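Local coordinates for protein alpha-L-rhamnosidase (PDB 6GSZ) that probably hydrolyses terminal non-reducing alpha-L-rhamnose residues from alpha-L-rhamnosides, at residues A[21-27]-A[61-67]; A[77-83]-A[95-101]. All blocks are in the same frame, centred on the assembly; numbering follows the deposited sequence.

Interaction 1: A[21-27]-A[61-67]; sequences TQPRVSW and DSVLVPW. With CA (calcium ion), chain I.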
# COMPACT_ATOMS: atom_id res chain seq x y z
N THR A 21 24.11 -5.41 -0.39
CA THR A 21 25.34 -5.78 0.33
C THR A 21 25.94 -4.56 1.04
O THR A 21 26.78 -4.75 1.95
CB THR A 21 26.38 -6.33 -0.64
OG1 THR A 21 26.71 -5.34 -1.61
CG2 THR A 21 25.89 -7.60 -1.29
N GLN A 22 25.49 -3.35 0.67
CA GLN A 22 25.94 -2.09 1.31
C GLN A 22 24.68 -1.32 1.69
O GLN A 22 24.43 -0.21 1.20
CB GLN A 22 26.87 -1.30 0.39
CG GLN A 22 28.14 -2.05 0.01
CD GLN A 22 28.97 -1.31 -1.00
OE1 GLN A 22 29.79 -0.49 -0.65
NE2 GLN A 22 28.71 -1.53 -2.25
N PRO A 23 23.82 -1.86 2.58
CA PRO A 23 22.54 -1.22 2.88
C PRO A 23 22.75 0.10 3.61
O PRO A 23 23.57 0.18 4.55
CB PRO A 23 21.84 -2.24 3.80
CG PRO A 23 22.97 -2.98 4.43
CD PRO A 23 24.00 -3.12 3.32
N ARG A 24 21.97 1.12 3.23
CA ARG A 24 22.00 2.40 3.93
C ARG A 24 21.32 2.23 5.29
O ARG A 24 20.45 1.36 5.46
CB ARG A 24 21.34 3.48 3.06
CG ARG A 24 22.13 3.75 1.77
CD ARG A 24 21.37 4.65 0.83
NE ARG A 24 20.17 4.01 0.35
CZ ARG A 24 19.12 4.64 -0.15
NH1 ARG A 24 19.15 5.97 -0.27
NH2 ARG A 24 18.02 3.97 -0.53
N VAL A 25 21.69 3.11 6.23
CA VAL A 25 21.30 3.03 7.61
C VAL A 25 20.55 4.31 7.98
O VAL A 25 20.96 5.41 7.63
CB VAL A 25 22.51 2.80 8.54
CG1 VAL A 25 22.07 2.51 9.96
CG2 VAL A 25 23.42 1.70 7.98
N SER A 26 19.51 4.16 8.79
CA SER A 26 18.73 5.28 9.33
C SER A 26 18.42 5.03 10.80
O SER A 26 18.26 3.89 11.21
CB SER A 26 17.41 5.46 8.60
OG SER A 26 17.58 5.61 7.21
N TRP A 27 18.32 6.10 11.59
CA TRP A 27 17.87 5.95 12.95
C TRP A 27 16.85 7.03 13.26
O TRP A 27 17.08 8.20 12.96
CB TRP A 27 19.04 5.96 13.94
CG TRP A 27 20.06 7.04 13.70
CD1 TRP A 27 20.21 8.24 14.34
CD2 TRP A 27 21.19 6.92 12.83
NE1 TRP A 27 21.31 8.87 13.86
CE2 TRP A 27 21.95 8.10 12.95
CE3 TRP A 27 21.62 5.91 11.94
CZ2 TRP A 27 23.10 8.30 12.22
CZ3 TRP A 27 22.77 6.11 11.22
CH2 TRP A 27 23.51 7.30 11.36
N ASP A 61 23.61 13.90 9.23
CA ASP A 61 22.60 13.03 8.59
C ASP A 61 22.28 11.81 9.46
O ASP A 61 23.19 11.13 9.96
CB ASP A 61 23.10 12.58 7.23
CG ASP A 61 22.05 12.10 6.25
OD1 ASP A 61 20.86 12.19 6.53
OD2 ASP A 61 22.43 11.72 5.17
N SER A 62 20.97 11.61 9.68
CA SER A 62 20.49 10.43 10.41
C SER A 62 19.59 9.53 9.55
O SER A 62 19.03 8.56 10.07
CB SER A 62 19.75 10.90 11.68
OG SER A 62 18.73 11.84 11.36
N VAL A 63 19.49 9.83 8.23
CA VAL A 63 18.58 9.10 7.35
C VAL A 63 19.33 8.66 6.10
O VAL A 63 19.85 9.48 5.34
CB VAL A 63 17.37 9.99 6.97
CG1 VAL A 63 16.47 9.25 5.97
CG2 VAL A 63 16.59 10.41 8.19
N LEU A 64 19.30 7.34 5.88
CA LEU A 64 19.87 6.74 4.65
C LEU A 64 21.35 7.13 4.47
O LEU A 64 21.80 7.45 3.34
CB LEU A 64 19.00 7.08 3.45
CG LEU A 64 17.56 6.52 3.52
CD1 LEU A 64 16.67 7.19 2.48
CD2 LEU A 64 17.49 5.00 3.35
N VAL A 65 22.12 6.97 5.56
CA VAL A 65 23.56 7.22 5.51
C VAL A 65 24.25 5.97 4.97
O VAL A 65 23.64 4.89 4.93
CB VAL A 65 24.13 7.60 6.89
CG1 VAL A 65 23.29 8.72 7.55
CG2 VAL A 65 24.27 6.41 7.81
N PRO A 66 25.50 6.06 4.49
CA PRO A 66 26.15 4.90 3.92
C PRO A 66 26.46 3.75 4.87
O PRO A 66 26.65 3.93 6.06
CB PRO A 66 27.47 5.46 3.36
CG PRO A 66 27.22 6.94 3.23
CD PRO A 66 26.32 7.27 4.41
N TRP A 67 26.37 2.53 4.32
CA TRP A 67 26.93 1.38 5.03
C TRP A 67 28.41 1.64 5.27
O TRP A 67 29.11 1.94 4.32
CB TRP A 67 26.72 0.13 4.17
CG TRP A 67 27.31 -1.11 4.76
CD1 TRP A 67 28.41 -1.80 4.31
CD2 TRP A 67 26.83 -1.80 5.92
NE1 TRP A 67 28.66 -2.87 5.13
CE2 TRP A 67 27.71 -2.91 6.12
CE3 TRP A 67 25.78 -1.59 6.81
CZ2 TRP A 67 27.55 -3.77 7.19
CZ3 TRP A 67 25.63 -2.46 7.87
CH2 TRP A 67 26.51 -3.53 8.05
CA CA I . 20.18 11.48 4.27
O HOH W 1 25.73 2.35 1.47
O HOH W 2 21.00 8.07 0.22
O HOH W 3 16.50 10.48 11.79
O HOH W 4 21.44 10.17 2.64
O HOH W 5 18.34 10.88 2.76
O HOH W 6 18.44 12.99 4.95
O HOH W 7 20.73 13.42 2.96
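Val25 and Val65 pair as a single antiparallel hydrogen-bonded bridge, Val25 N to Val65 O at 2.9 Å and Val65 N back to Val25 O at 2.8 Å, where the loop 61-67 runs beside strand 25-30 in the N-terminal immunoglobulin-like domain. Leu64 and Val65 both face Val25, a G1 beta bulge. The N-H of Leu64 turns instead to Ser26 OG, 2.8 Å away; a serine suits this place because its short hydroxyl meets the extra amide that the bulge creates.

The tight side is the aromatic and aliphatic one. Trp27 N donates to Ser62 O at 3.0 Å, and Trp27 CG sits between its own backbone N and carbonyl carbon (chi1 46°), which swings the indole over residue 62: Ser62 CB makes a CH-pi contact with the five-membered ring, 3.8 Å from its centroid. Val65 CG2 comes obliquely to the far end of the same indole, 3.7 Å from Trp27 CZ3. Trp27 NE1 is hydrogen-bonded to Gln38 OE1, which satisfies the indole N-H. At the other end Trp67 lies alongside Pro23, whose CD stands over one face of the ring, while Val25 CG2 meets its edge. Rigid proline and flat indole fit closely; Pro23 O, buried against Trp67 CB, finds no polar partner.

The other side is looser and wetter. Leu64 CD2 covers one face of the Arg24 guanidinium, whose NH1 and NH2 form salt bridges with Asp544 and Glu10. Water joins Gln22 O to Trp67 N. The calcium ion is held by both Asp61 carboxylate oxygens, Val63 O and four waters, one of which donates to Leu64 O. An Asx turn shapes that loop: Val63 N donates to Asp61 OD1 from above the carboxylate plane, at 3.2 Å.

Interaction 2: A[77-83]-A[95-101]; sequences EATVRVR and WSDAVTV
Ala78, Thr79 and Val80 pair in antiparallel register with Val101, Thr100 and Val99, joining neighbouring strands of the five-stranded mixed sheet in the immunoglobulin-like domain. Among the hydrogen bonds, the pairs Ala78-Val101 and Val80-Val99 are each joined by two N-H...O=C bonds. Past them the regular pairing gives way: Ser96 N still donates to Val82 O, but Val82 N is received by Ser96 OG at 2.9 Å, the serine hydroxyl standing in for a strand carbonyl.

Apolar contacts gather on the face of Ala78, Val80, Val99 and Val101, where small and beta-branched side chains suit the extended backbone; Val80 CG2 reaches Val101 CG1 at 4.1 Å.

Aromatic and charged groups meet where Trp95 lies between two arginines, its broad indole offering both faces to their flat guanidinium groups and aliphatic stems. The Arg81 guanidinium stacks on one face, a cation-pi contact with planes 19° apart, its chain bent at chi3 (-66°) to bring it over the indole. Arg83, extended from CG to NE, runs across the opposite face. Arg81 NE is salt-bridged to Glu44 and Arg83 NH2 to Glu42, which probably offsets their charges. Arg83 CG sits 3.7 Å from the centroid of the Trp95 six-membered ring, almost straight above it.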
# COMPACT_ATOMS: atom_id res chain seq x y z
N GLU A 77 25.43 -12.41 8.35
CA GLU A 77 24.76 -11.52 9.32
C GLU A 77 25.78 -10.59 9.97
O GLU A 77 26.86 -11.02 10.42
CB GLU A 77 24.10 -12.33 10.43
CG GLU A 77 23.25 -11.55 11.40
CD GLU A 77 22.72 -12.38 12.55
OE1 GLU A 77 23.53 -12.69 13.47
OE2 GLU A 77 21.51 -12.65 12.56
N ALA A 78 25.37 -9.32 10.08
CA ALA A 78 26.05 -8.36 10.97
C ALA A 78 25.07 -7.89 12.05
O ALA A 78 23.83 -7.75 11.80
CB ALA A 78 26.58 -7.19 10.19
N THR A 79 25.63 -7.54 13.21
CA THR A 79 24.86 -6.95 14.29
C THR A 79 25.31 -5.49 14.41
O THR A 79 26.49 -5.25 14.45
CB THR A 79 25.04 -7.72 15.60
OG1 THR A 79 24.62 -9.06 15.35
CG2 THR A 79 24.24 -7.15 16.74
N VAL A 80 24.33 -4.58 14.47
CA VAL A 80 24.61 -3.15 14.34
C VAL A 80 24.02 -2.41 15.52
O VAL A 80 22.89 -2.66 15.92
CB VAL A 80 24.03 -2.63 13.02
CG1 VAL A 80 24.16 -1.12 12.95
CG2 VAL A 80 24.77 -3.27 11.84
N ARG A 81 24.80 -1.43 16.04
CA ARG A 81 24.26 -0.43 16.96
C ARG A 81 24.73 0.94 16.47
O ARG A 81 25.74 1.02 15.79
CB ARG A 81 24.72 -0.66 18.40
CG ARG A 81 24.31 -1.99 19.00
CD ARG A 81 24.58 -2.02 20.50
NE ARG A 81 26.00 -1.96 20.78
CZ ARG A 81 26.51 -1.63 21.99
NH1 ARG A 81 25.69 -1.36 23.00
NH2 ARG A 81 27.82 -1.53 22.15
N VAL A 82 23.96 1.98 16.83
CA VAL A 82 24.28 3.35 16.49
C VAL A 82 24.20 4.20 17.74
O VAL A 82 23.36 3.99 18.59
CB VAL A 82 23.32 3.88 15.41
CG1 VAL A 82 23.63 5.32 15.03
CG2 VAL A 82 23.32 2.96 14.19
N ARG A 83 25.02 5.25 17.79
CA ARG A 83 24.79 6.34 18.75
C ARG A 83 25.10 7.65 18.05
O ARG A 83 25.87 7.71 17.13
CB ARG A 83 25.58 6.16 20.05
CG ARG A 83 27.08 6.14 19.89
CD ARG A 83 27.74 6.00 21.26
NE ARG A 83 29.17 6.02 21.14
CZ ARG A 83 30.01 6.09 22.16
NH1 ARG A 83 29.55 6.14 23.41
NH2 ARG A 83 31.30 6.11 21.92
N TRP A 95 23.95 4.09 23.16
CA TRP A 95 23.89 3.14 22.05
C TRP A 95 22.46 2.63 21.90
O TRP A 95 21.77 2.35 22.90
CB TRP A 95 24.81 1.95 22.31
CG TRP A 95 26.26 2.23 22.13
CD1 TRP A 95 27.20 2.30 23.12
CD2 TRP A 95 26.97 2.36 20.89
NE1 TRP A 95 28.44 2.51 22.56
CE2 TRP A 95 28.33 2.55 21.20
CE3 TRP A 95 26.60 2.37 19.55
CZ2 TRP A 95 29.30 2.74 20.22
CZ3 TRP A 95 27.55 2.55 18.58
CH2 TRP A 95 28.89 2.73 18.90
N SER A 96 22.05 2.53 20.65
CA SER A 96 20.79 1.94 20.30
C SER A 96 20.73 0.46 20.72
O SER A 96 21.75 -0.17 20.94
CB SER A 96 20.57 2.03 18.80
OG SER A 96 21.44 1.17 18.12
N ASP A 97 19.51 -0.07 20.78
CA ASP A 97 19.35 -1.51 20.81
C ASP A 97 19.94 -2.08 19.52
O ASP A 97 19.87 -1.44 18.48
CB ASP A 97 17.88 -1.91 20.94
CG ASP A 97 17.25 -1.49 22.24
OD1 ASP A 97 18.00 -1.27 23.23
OD2 ASP A 97 16.01 -1.34 22.25
N ALA A 98 20.55 -3.26 19.63
CA ALA A 98 21.16 -3.91 18.51
C ALA A 98 20.09 -4.44 17.54
O ALA A 98 19.00 -4.89 17.94
CB ALA A 98 22.05 -5.05 19.00
N VAL A 99 20.43 -4.37 16.26
CA VAL A 99 19.62 -4.95 15.19
C VAL A 99 20.56 -5.75 14.28
O VAL A 99 21.74 -5.54 14.26
CB VAL A 99 18.92 -3.84 14.38
CG1 VAL A 99 17.89 -3.09 15.20
CG2 VAL A 99 19.90 -2.85 13.76
N THR A 100 19.96 -6.66 13.51
CA THR A 100 20.73 -7.49 12.58
C THR A 100 20.40 -7.13 11.12
O THR A 100 19.31 -6.62 10.79
CB THR A 100 20.48 -8.99 12.83
OG1 THR A 100 19.08 -9.26 12.74
CG2 THR A 100 20.98 -9.39 14.20
N VAL A 101 21.36 -7.41 10.26
CA VAL A 101 21.21 -7.23 8.82
C VAL A 101 21.94 -8.37 8.10
O VAL A 101 23.02 -8.74 8.49
CB VAL A 101 21.71 -5.83 8.40
CG1 VAL A 101 23.15 -5.59 8.81
CG2 VAL A 101 21.53 -5.60 6.91
O HOH W 8 22.65 -1.53 23.22

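Interactions 1 and 2 have centres about 12 Å apart and meet in the interior of the same N-terminal immunoglobulin-like domain. The indoles of interaction 1 touch aliphatic side chains of interaction 2: Trp27 CD2 lies 3.7 Å from Val82 CG1, and Trp67 CH2 lies 4.0 Å from Val101 CG1. Pro23 CG adds a contact with Val101 CG2. Along the chain the two contacts close in series. Ligands lie at the margins: interaction 1 supplies Asp61 and Val63 to a calcium site, the side chain of Ser26 lies about 3 Å from a bound 2-(2-methoxyethoxy)ethanol, probably from the crystallisation liquor, and that of Asp97 in interaction 2 about 4 Å from a bound calcium ion. Neither contact contributes a residue to the glucose-binding pocket.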